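Type II restriction enzyme BsoBI (Geobacillus stearothermophilus, PDB 1DC1) recognises the degenerate double-stranded DNA sequence 5'-CYCGRG-3' and, as a homodimer, cleaves it after the first cytosine. Local coordinates at residues Leu142-Ile147 with Glu175-Leu180; Pro156-Asp161 with Trp170-Glu175. One frame throughout, in Å; residues are numbered along the deposited sequence.

Contact 1: residues Leu142-Ile147 with Glu175-Leu180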
loop_
_atom_site.group_PDB
_atom_site.type_symbol
_atom_site.label_atom_id
_atom_site.label_comp_id
_atom_site.label_asym_id
_atom_site.label_seq_id
_atom_site.Cartn_x
_atom_site.Cartn_y
_atom_site.Cartn_z
ATOM N N LEU D 142 -1.824 20.351 7.506
ATOM C CA LEU D 142 -2.169 21.307 6.484
ATOM C C LEU D 142 -3.223 22.290 7.016
ATOM O O LEU D 142 -3.150 23.484 6.758
ATOM C CB LEU D 142 -2.711 20.614 5.244
ATOM C CG LEU D 142 -2.949 21.617 4.100
ATOM C CD1 LEU D 142 -1.594 22.105 3.611
ATOM C CD2 LEU D 142 -3.744 20.996 2.946
ATOM N N THR D 143 -4.212 21.792 7.758
ATOM C CA THR D 143 -5.248 22.666 8.311
ATOM C C THR D 143 -4.621 23.685 9.286
ATOM O O THR D 143 -4.991 24.865 9.293
ATOM C CB THR D 143 -6.341 21.865 9.066
ATOM O OG1 THR D 143 -7.076 21.079 8.138
ATOM C CG2 THR D 143 -7.322 22.792 9.729
ATOM N N ARG D 144 -3.681 23.227 10.112
ATOM C CA ARG D 144 -3.026 24.127 11.066
ATOM C C ARG D 144 -2.336 25.234 10.283
ATOM O O ARG D 144 -2.391 26.398 10.691
ATOM C CB ARG D 144 -2.000 23.364 11.914
ATOM C CG ARG D 144 -1.245 24.202 12.913
ATOM C CD ARG D 144 -2.186 24.541 14.066
ATOM N NE ARG D 144 -2.646 25.934 13.999
ATOM C CZ ARG D 144 -3.622 26.469 14.737
ATOM N NH1 ARG D 144 -4.295 25.751 15.635
ATOM N NH2 ARG D 144 -3.872 27.762 14.601
ATOM N N ALA D 145 -1.680 24.886 9.170
ATOM C CA ALA D 145 -1.002 25.894 8.334
ATOM C C ALA D 145 -2.017 26.904 7.708
ATOM O O ALA D 145 -1.758 28.100 7.636
ATOM C CB ALA D 145 -0.185 25.202 7.248
ATOM N N ILE D 146 -3.176 26.401 7.294
ATOM C CA ILE D 146 -4.242 27.196 6.708
ATOM C C ILE D 146 -4.834 28.146 7.755
ATOM O O ILE D 146 -4.912 29.341 7.503
ATOM C CB ILE D 146 -5.383 26.274 6.156
ATOM C CG1 ILE D 146 -4.852 25.425 4.957
ATOM C CG2 ILE D 146 -6.677 27.148 5.850
ATOM C CD1 ILE D 146 -5.273 25.914 3.621
ATOM N N ILE D 147 -5.264 27.634 8.908
ATOM C CA ILE D 147 -5.828 28.521 9.939
ATOM C C ILE D 147 -4.800 29.506 10.506
ATOM O O ILE D 147 -5.136 30.645 10.779
ATOM C CB ILE D 147 -6.627 27.727 11.057
ATOM C CG1 ILE D 147 -5.746 26.849 11.931
ATOM C CG2 ILE D 147 -7.705 26.866 10.352
ATOM C CD1 ILE D 147 -6.584 26.013 12.874
ATOM N N GLU D 175 -12.005 31.874 20.025
ATOM C CA GLU D 175 -10.959 32.906 20.318
ATOM C C GLU D 175 -9.518 32.356 20.193
ATOM O O GLU D 175 -8.628 32.993 19.607
ATOM C CB GLU D 175 -11.145 33.487 21.730
ATOM C CG GLU D 175 -10.250 34.668 22.008
ATOM C CD GLU D 175 -10.410 35.756 20.976
ATOM O OE1 GLU D 175 -11.567 36.144 20.705
ATOM O OE2 GLU D 175 -9.380 36.219 20.437
ATOM N N ASP D 176 -9.303 31.182 20.779
ATOM C CA ASP D 176 -8.034 30.500 20.662
ATOM C C ASP D 176 -8.327 29.220 19.880
ATOM O O ASP D 176 -8.973 28.299 20.391
ATOM C CB ASP D 176 -7.463 30.151 22.042
ATOM C CG ASP D 176 -6.055 29.592 21.961
ATOM O OD1 ASP D 176 -5.574 29.237 20.852
ATOM O OD2 ASP D 176 -5.404 29.521 23.017
ATOM N N ASP D 177 -7.862 29.159 18.649
ATOM C CA ASP D 177 -8.097 27.972 17.855
ATOM C C ASP D 177 -6.976 26.903 18.018
ATOM O O ASP D 177 -6.750 26.049 17.152
ATOM C CB ASP D 177 -8.374 28.379 16.386
ATOM C CG ASP D 177 -7.145 28.894 15.667
ATOM O OD1 ASP D 177 -6.018 28.603 16.128
ATOM O OD2 ASP D 177 -7.297 29.572 14.625
ATOM N N TYR D 178 -6.299 26.940 19.160
ATOM C CA TYR D 178 -5.281 25.949 19.469
ATOM C C TYR D 178 -5.849 24.552 19.206
ATOM O O TYR D 178 -6.917 24.184 19.736
ATOM C CB TYR D 178 -4.910 26.058 20.935
ATOM C CG TYR D 178 -3.827 25.127 21.348
ATOM C CD1 TYR D 178 -4.127 23.870 21.882
ATOM C CD2 TYR D 178 -2.495 25.524 21.268
ATOM C CE1 TYR D 178 -3.114 23.030 22.334
ATOM C CE2 TYR D 178 -1.464 24.699 21.721
ATOM C CZ TYR D 178 -1.768 23.449 22.255
ATOM O OH TYR D 178 -0.736 22.636 22.707
ATOM N N GLU D 179 -5.146 23.774 18.395
ATOM C CA GLU D 179 -5.573 22.415 18.081
ATOM C C GLU D 179 -6.933 22.237 17.430
ATOM O O GLU D 179 -7.467 21.117 17.451
ATOM C CB GLU D 179 -5.542 21.522 19.327
ATOM C CG GLU D 179 -4.163 20.963 19.611
ATOM C CD GLU D 179 -4.130 20.023 20.812
ATOM O OE1 GLU D 179 -5.153 19.919 21.542
ATOM O OE2 GLU D 179 -3.065 19.387 21.022
ATOM N N LEU D 180 -7.510 23.315 16.874
ATOM C CA LEU D 180 -8.805 23.201 16.155
ATOM C C LEU D 180 -8.668 22.251 14.930
ATOM O O LEU D 180 -9.645 21.574 14.568
ATOM C CB LEU D 180 -9.339 24.582 15.689
ATOM C CG LEU D 180 -10.630 24.670 14.836
ATOM C CD1 LEU D 180 -11.418 25.937 15.165
ATOM C CD2 LEU D 180 -10.246 24.690 13.365
#

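Contact 2: residues Pro156-Asp161 with Trp170-Glu175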
loop_
_atom_site.group_PDB
_atom_site.type_symbol
_atom_site.label_atom_id
_atom_site.label_comp_id
_atom_site.label_asym_id
_atom_site.label_seq_id
_atom_site.Cartn_x
_atom_site.Cartn_y
_atom_site.Cartn_z
ATOM N N PRO D 156 -11.134 36.254 9.736
ATOM C CA PRO D 156 -11.884 35.232 10.460
ATOM C C PRO D 156 -12.306 34.070 9.531
ATOM O O PRO D 156 -12.286 34.168 8.304
ATOM C CB PRO D 156 -13.095 35.984 11.009
ATOM C CG PRO D 156 -13.225 37.203 10.203
ATOM C CD PRO D 156 -11.876 37.519 9.597
ATOM N N TYR D 157 -12.697 32.966 10.137
ATOM C CA TYR D 157 -13.140 31.826 9.369
ATOM C C TYR D 157 -14.189 31.043 10.178
ATOM O O TYR D 157 -14.414 31.331 11.357
ATOM C CB TYR D 157 -11.922 30.947 8.994
ATOM C CG TYR D 157 -11.214 30.306 10.173
ATOM C CD1 TYR D 157 -11.703 29.093 10.730
ATOM C CD2 TYR D 157 -10.074 30.896 10.735
ATOM C CE1 TYR D 157 -11.084 28.466 11.816
ATOM C CE2 TYR D 157 -9.436 30.295 11.826
ATOM C CZ TYR D 157 -9.955 29.058 12.369
ATOM O OH TYR D 157 -9.350 28.419 13.454
ATOM N N LYS D 158 -14.868 30.110 9.510
ATOM C CA LYS D 158 -15.829 29.229 10.147
ATOM C C LYS D 158 -15.269 27.846 9.910
ATOM O O LYS D 158 -14.490 27.652 8.968
ATOM C CB LYS D 158 -17.189 29.359 9.486
ATOM C CG LYS D 158 -17.658 30.803 9.434
ATOM C CD LYS D 158 -19.007 30.893 8.820
ATOM C CE LYS D 158 -20.052 30.871 9.874
ATOM N NZ LYS D 158 -20.296 32.268 10.277
ATOM N N TRP D 159 -15.612 26.910 10.784
ATOM C CA TRP D 159 -15.122 25.581 10.609
ATOM C C TRP D 159 -16.205 24.546 10.784
ATOM O O TRP D 159 -17.245 24.803 11.362
ATOM C CB TRP D 159 -13.984 25.339 11.559
ATOM C CG TRP D 159 -14.419 25.248 12.962
ATOM C CD1 TRP D 159 -14.893 26.262 13.742
ATOM C CD2 TRP D 159 -14.345 24.077 13.809
ATOM N NE1 TRP D 159 -15.106 25.796 15.030
ATOM C CE2 TRP D 159 -14.780 24.465 15.090
ATOM C CE3 TRP D 159 -13.947 22.740 13.598
ATOM C CZ2 TRP D 159 -14.831 23.564 16.159
ATOM C CZ3 TRP D 159 -13.995 21.858 14.648
ATOM C CH2 TRP D 159 -14.432 22.270 15.917
ATOM N N LEU D 160 -15.935 23.367 10.251
ATOM C CA LEU D 160 -16.850 22.245 10.281
ATOM C C LEU D 160 -16.201 21.116 11.088
ATOM O O LEU D 160 -15.079 20.679 10.822
ATOM C CB LEU D 160 -17.191 21.830 8.827
ATOM C CG LEU D 160 -18.464 21.014 8.597
ATOM C CD1 LEU D 160 -19.734 21.787 9.007
ATOM C CD2 LEU D 160 -18.516 20.639 7.142
ATOM N N ASP D 161 -16.926 20.682 12.101
ATOM C CA ASP D 161 -16.457 19.658 13.012
ATOM C C ASP D 161 -16.619 18.264 12.423
ATOM O O ASP D 161 -17.755 17.812 12.209
ATOM C CB ASP D 161 -17.261 19.789 14.304
ATOM C CG ASP D 161 -16.588 19.115 15.483
ATOM O OD1 ASP D 161 -15.982 18.035 15.295
ATOM O OD2 ASP D 161 -16.675 19.664 16.599
ATOM N N TRP D 170 -21.633 24.904 10.354
ATOM C CA TRP D 170 -20.415 25.699 10.261
ATOM C C TRP D 170 -20.297 26.656 11.444
ATOM O O TRP D 170 -21.079 27.596 11.585
ATOM C CB TRP D 170 -20.390 26.460 8.948
ATOM C CG TRP D 170 -20.061 25.558 7.804
ATOM C CD1 TRP D 170 -20.952 24.848 7.025
ATOM C CD2 TRP D 170 -18.747 25.281 7.272
ATOM N NE1 TRP D 170 -20.279 24.156 6.045
ATOM C CE2 TRP D 170 -18.925 24.398 6.165
ATOM C CE3 TRP D 170 -17.436 25.690 7.618
ATOM C CZ2 TRP D 170 -17.826 23.914 5.391
ATOM C CZ3 TRP D 170 -16.331 25.199 6.839
ATOM C CH2 TRP D 170 -16.549 24.321 5.743
ATOM N N MET D 171 -19.307 26.408 12.289
ATOM C CA MET D 171 -19.128 27.239 13.469
ATOM C C MET D 171 -18.073 28.299 13.302
ATOM O O MET D 171 -17.136 28.157 12.521
ATOM C CB MET D 171 -18.780 26.388 14.711
ATOM C CG MET D 171 -19.601 25.109 14.840
ATOM S SD MET D 171 -18.912 23.939 15.992
ATOM C CE MET D 171 -18.807 24.887 17.379
ATOM N N ASP D 172 -18.241 29.378 14.065
ATOM C CA ASP D 172 -17.251 30.436 14.032
ATOM C C ASP D 172 -15.997 30.004 14.790
ATOM O O ASP D 172 -16.049 29.234 15.773
ATOM C CB ASP D 172 -17.787 31.732 14.624
ATOM C CG ASP D 172 -18.758 32.435 13.704
ATOM O OD1 ASP D 172 -18.455 32.708 12.513
ATOM O OD2 ASP D 172 -19.847 32.721 14.216
ATOM N N LYS D 173 -14.869 30.474 14.286
ATOM C CA LYS D 173 -13.593 30.179 14.880
ATOM C C LYS D 173 -13.646 30.582 16.357
ATOM O O LYS D 173 -14.198 31.628 16.690
ATOM C CB LYS D 173 -12.533 31.001 14.152
ATOM C CG LYS D 173 -11.259 31.243 14.879
ATOM C CD LYS D 173 -10.732 32.587 14.501
ATOM C CE LYS D 173 -9.430 32.806 15.211
ATOM N NZ LYS D 173 -9.594 33.148 16.635
ATOM N N PRO D 174 -13.104 29.745 17.259
ATOM C CA PRO D 174 -13.103 30.087 18.684
ATOM C C PRO D 174 -12.000 31.144 18.892
ATOM O O PRO D 174 -11.135 31.280 18.020
ATOM C CB PRO D 174 -12.753 28.775 19.344
ATOM C CG PRO D 174 -11.902 28.073 18.317
ATOM C CD PRO D 174 -12.498 28.427 17.011
ATOM N N GLU D 175 -12.005 31.874 20.025
ATOM C CA GLU D 175 -10.959 32.906 20.318
ATOM C C GLU D 175 -9.518 32.356 20.193
ATOM O O GLU D 175 -8.628 32.993 19.607
ATOM C CB GLU D 175 -11.145 33.487 21.730
ATOM C CG GLU D 175 -10.250 34.668 22.008
ATOM C CD GLU D 175 -10.410 35.756 20.976
ATOM O OE1 GLU D 175 -11.567 36.144 20.705
ATOM O OE2 GLU D 175 -9.380 36.219 20.437
HETATM O O HOH W 1 -16.221 27.251 17.849
#

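Contact 1: residues Leu142-Ile147 with Glu175-Leu180
Arg144 and Asp177 meet with the flat ends of their side chains turned 56° against each other, the guanidinium gripping the aspartate end-on through both terminal nitrogens. NH2 of Arg144 makes the salt bridge, 2.8 Å from Asp177 OD1 and nearly straight at 168°; the oxygen lies in the guanidinium plane and is approached on its syn side but 34° out of the carboxylate plane. NH1 turns instead to the backbone, 2.9 Å from Asp177 O, which it reaches from above the carbonyl plane. Leu180 N comes to that oxygen from the opposite face, so one acceptor serves both. The Arg144 chain leaves the helix with CG anti to the backbone N and bends at chi2 and chi3 on the way to this turn. Over one face of the guanidinium, offset toward the rim, Ile147 CD1 stands 3.4 Å from the plane and packs 3.9 Å from Leu180 CD2. Each partner has a further polar mate: Arg144 NH1 pairs with Glu181, and Asp177 OD2 bonds to Tyr157 OH. An alanine at Arg144 would probably leave Asp177 OD1 without its counter-charge and loosen the turn from the helix. The segment 177-180 is a type II beta turn, overlapped at its start by an Asx turn in which Asp176 OD1 accepts from Tyr178 N. Together they form a loop pinned by an arginine to the flank of the long helix 110-152.

Contact 2: residues Pro156-Asp161 with Trp170-Glu175
Tyr157 holds CG between its backbone N and carbonyl carbon (chi1 65°), and its ring lies against Lys173, whose CG is anti to the backbone N. Lys173 crosses the tyrosine at about a right angle, its CB 3.7 Å from the centroid of the Tyr157 ring in a CH-pi contact over the face, with CG 3.6 Å from Tyr157 CZ. Trp159, its CG placed likewise (chi1 70°), and Met171 point the same way, the Met171 sulfur lying obliquely to the indole in a Met-aromatic contact. The indole edge faces Asp172 O, and a water that donates to this carbonyl also accepts a weak bond from Trp159 NE1. On the face that carries Lys158, Leu160, Trp170 and Asp172, Leu160 CD1 sits almost squarely over the five-membered ring of Trp170, 3.7 Å from its centroid, while CD2 is 3.8 Å from Trp170 CZ2. Lys158 bends at chi3 and chi4, and its NZ meets Asp172 OD1 at 2.9 Å, from above the carboxylate plane, in a salt bridge. Backbone bonds tie the strands: Trp159 N to Met171 O at 2.6 Å, Met171 N to Trp159 O at 2.8 Å, and Lys173 N to Tyr157 O just beyond. Trp159 and Met171 thus form the hydrogen-bonded pair of an antiparallel beta hairpin, whose strand 170-172 is an outermost strand, within this chain, of the mixed sheet.

How the contacts relate
The centres of the two contacts lie 10 Å apart. Helix 110-152, which supplies one half of contact 1, is followed in the chain, after a short connection, by strand 157-161 of contact 2; the hairpin then turns back through strand 170-172, and Glu175, common to both contacts, leads into the turn that returns to the helix. Contact 2 therefore falls within the chain span bridged by contact 1. Tyr157 OH, 2.6 Å from Asp177 OD2 in a probable hydrogen bond, joins the two, and Leu180 packs on Pro174, Tyr157 and Trp159. The margin of the sheet is thereby tied to the long helix, away from the residues predicted to bind the catalytic magnesium.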